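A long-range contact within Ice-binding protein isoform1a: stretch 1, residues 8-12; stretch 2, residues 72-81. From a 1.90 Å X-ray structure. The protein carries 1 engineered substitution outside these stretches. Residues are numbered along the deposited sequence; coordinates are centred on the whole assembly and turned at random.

Stretch 1 8-12: GLDLG
Stretch 2 (72-81) TAFVAGQALI

The centre of this contact is the side chain of Leu 9, which projects from an irregular segment onto one face of a helix. Its CA-to-CB bond points toward the helix, and the m, t rotamer (chi1 -61°, chi2 172°) extends the branched end until both methyls meet helical residues. Leu 9 CD1 lies 3.8 Å from Gly 77 CA and 3.8 Å from Ala 73 O, while Leu 9 CD2 lies 4.0 Å from Ala 76 CB and 4.2 Å from Leu 80 CD1. Ala 73, Ala 76 and Gly 77 lie on one face of the helix at i, i+3 and i+4, and Leu 80, just past its end, continues the row at i+7.

The small residues of that face suit its closeness. At Gly 77 the absence of a side chain leaves room for the leucine: a CB built there in ideal geometry would stand only 3.2 Å from Leu 9 CD1, a tight approach. Ala 76 directs its CB toward the first stretch and offers a single methyl, enough for an apolar contact. Leu 80 adds a longer arm, its CA-to-CB bond also pointing toward the first stretch in an m, t rotamer (chi1 -73°, chi2 171°), and so extends the apolar surface past the end of the helix.

Ala 73 anchors the other part of the contact. Its CB points toward the first stretch and is buried there, 3.7 Å from Leu 11 CD2 and 3.6 Å from Asp 10 O. Leu 11 sets out with its CA-to-CB bond away from the helix, yet its m, t side chain (chi1 -67°, chi2 180°) brings the end nearer, so that CD2 reaches the alanine methyl. Leu 11 CA and Leu 9 CA each lie 5.9 Å from Ala 73 CA. The path from Leu 9 to Leu 11 runs roughly opposite to the helix, so Leu 9 also meets the later residues, while Leu 11 meets Ala 73 alone.

The backbones behind these contacts differ in kind. Residues 72-79 are helical, with phi/psi near -65/-42 through most of the run, in a helix that begins earlier in the chain. Hydrogen bonds from Ala 76 N to Thr 72 O (3.0 Å) and from Gly 77 N to Ala 73 O (2.8 Å) begin the i+4 ladder within this stretch; Leu 80 N to Ala 76 O, at 3.1 Å, is weak. Leu 80 is the first residue to leave helical phi/psi, at -55/144. In the first stretch, Leu 9 (-72/137) and Asp 10 (-82/124) are extended, Leu 11 turns to -96/-5, and Gly 8 (79/-149) and Gly 12 (51/-127) have positive phi, which favours glycine.

No hydrogen bond crosses between the stretches, and the contact, burying 222 Å² in all, rests on packing. At its polar edge Asp 10 touches Ala 73 through its backbone carbonyl; its CB points sideways, with chi1 -177° (t) and chi2 8°, and the carboxylate does not reach the helix stretch. It serves its own segment: Gly 12 N donates to Asp 10 OD1 at 3.0 Å, with an N-H...acceptor angle of 154°, bracing the turn through Leu 11.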

# COMPACT_ATOMS: atom_id res chain seq x y z
N GLY A 8 9.66 -11.73 -0.15
CA GLY A 8 8.95 -11.00 0.90
C GLY A 8 7.63 -11.69 1.21
O GLY A 8 7.55 -12.92 1.02
N LEU A 9 6.61 -10.94 1.61
CA LEU A 9 5.30 -11.50 2.03
C LEU A 9 4.58 -12.03 0.80
O LEU A 9 4.50 -11.34 -0.22
CB LEU A 9 4.51 -10.40 2.74
CG LEU A 9 5.18 -9.85 3.98
CD1 LEU A 9 4.42 -8.64 4.49
CD2 LEU A 9 5.25 -10.92 5.05
N ASP A 10 3.97 -13.20 0.90
CA ASP A 10 3.16 -13.75 -0.20
C ASP A 10 1.77 -13.09 -0.12
O ASP A 10 1.13 -13.20 0.95
CB ASP A 10 3.15 -15.27 -0.06
CG ASP A 10 2.39 -15.98 -1.18
OD1 ASP A 10 1.98 -15.32 -2.18
OD2 ASP A 10 2.25 -17.20 -1.03
N LEU A 11 1.32 -12.46 -1.20
CA LEU A 11 -0.01 -11.79 -1.21
C LEU A 11 -1.05 -12.74 -1.82
O LEU A 11 -2.21 -12.37 -1.85
CB LEU A 11 0.04 -10.49 -2.01
CG LEU A 11 0.88 -9.38 -1.39
CD1 LEU A 11 0.86 -8.15 -2.28
CD2 LEU A 11 0.40 -9.04 -0.02
N GLY A 12 -0.61 -13.91 -2.32
CA GLY A 12 -1.52 -14.91 -2.90
C GLY A 12 -2.45 -14.29 -3.93
O GLY A 12 -1.99 -13.58 -4.85
N THR A 72 -3.85 -12.58 5.73
CA THR A 72 -2.77 -13.54 6.05
C THR A 72 -1.41 -12.81 5.95
O THR A 72 -0.52 -12.97 6.83
CB THR A 72 -2.85 -14.75 5.13
OG1 THR A 72 -4.14 -15.39 5.27
CG2 THR A 72 -1.72 -15.75 5.37
N ALA A 73 -1.23 -12.03 4.90
CA ALA A 73 0.01 -11.25 4.69
C ALA A 73 0.13 -10.19 5.78
O ALA A 73 1.26 -9.97 6.24
CB ALA A 73 0.01 -10.66 3.28
N PHE A 74 -0.97 -9.51 6.15
CA PHE A 74 -0.94 -8.50 7.23
C PHE A 74 -0.39 -9.13 8.51
O PHE A 74 0.51 -8.58 9.17
CB PHE A 74 -2.32 -7.90 7.46
CG PHE A 74 -2.34 -6.81 8.49
CD1 PHE A 74 -1.98 -5.51 8.16
CD2 PHE A 74 -2.66 -7.10 9.80
CE1 PHE A 74 -1.96 -4.53 9.13
CE2 PHE A 74 -2.69 -6.10 10.75
CZ PHE A 74 -2.31 -4.82 10.43
N VAL A 75 -0.97 -10.26 8.87
CA VAL A 75 -0.62 -10.98 10.13
C VAL A 75 0.86 -11.40 10.05
O VAL A 75 1.60 -11.16 11.04
CB VAL A 75 -1.56 -12.16 10.38
CG1 VAL A 75 -1.02 -13.07 11.49
CG2 VAL A 75 -2.96 -11.66 10.72
N ALA A 76 1.29 -11.94 8.92
CA ALA A 76 2.69 -12.40 8.75
C ALA A 76 3.64 -11.19 8.83
O ALA A 76 4.69 -11.27 9.48
CB ALA A 76 2.84 -13.13 7.43
N GLY A 77 3.23 -10.07 8.26
CA GLY A 77 4.00 -8.82 8.23
C GLY A 77 4.21 -8.30 9.64
O GLY A 77 5.35 -7.90 9.95
N GLN A 78 3.16 -8.31 10.47
CA GLN A 78 3.26 -7.86 11.86
C GLN A 78 4.09 -8.84 12.68
O GLN A 78 4.72 -8.39 13.68
CB GLN A 78 1.88 -7.62 12.48
CG GLN A 78 1.21 -6.37 11.90
CD GLN A 78 0.15 -5.83 12.82
OE1 GLN A 78 -0.58 -6.60 13.46
NE2 GLN A 78 0.02 -4.50 12.88
N ALA A 79 4.06 -10.13 12.36
CA ALA A 79 4.73 -11.17 13.17
C ALA A 79 6.24 -11.18 12.90
O ALA A 79 6.97 -11.76 13.66
CB ALA A 79 4.13 -12.50 12.89
N LEU A 80 6.70 -10.63 11.79
CA LEU A 80 8.15 -10.65 11.48
C LEU A 80 8.95 -10.04 12.63
O LEU A 80 8.55 -8.98 13.20
CB LEU A 80 8.43 -9.89 10.18
CG LEU A 80 8.01 -10.58 8.88
CD1 LEU A 80 8.17 -9.60 7.73
CD2 LEU A 80 8.82 -11.86 8.61
N ILE A 81 10.12 -10.61 12.89
CA ILE A 81 11.10 -9.99 13.82
C ILE A 81 11.76 -8.81 13.10
O ILE A 81 12.27 -9.01 12.03
CB ILE A 81 12.15 -11.02 14.31
CG1 ILE A 81 11.51 -12.30 14.87
CG2 ILE A 81 13.04 -10.39 15.36
CD1 ILE A 81 10.59 -12.04 16.05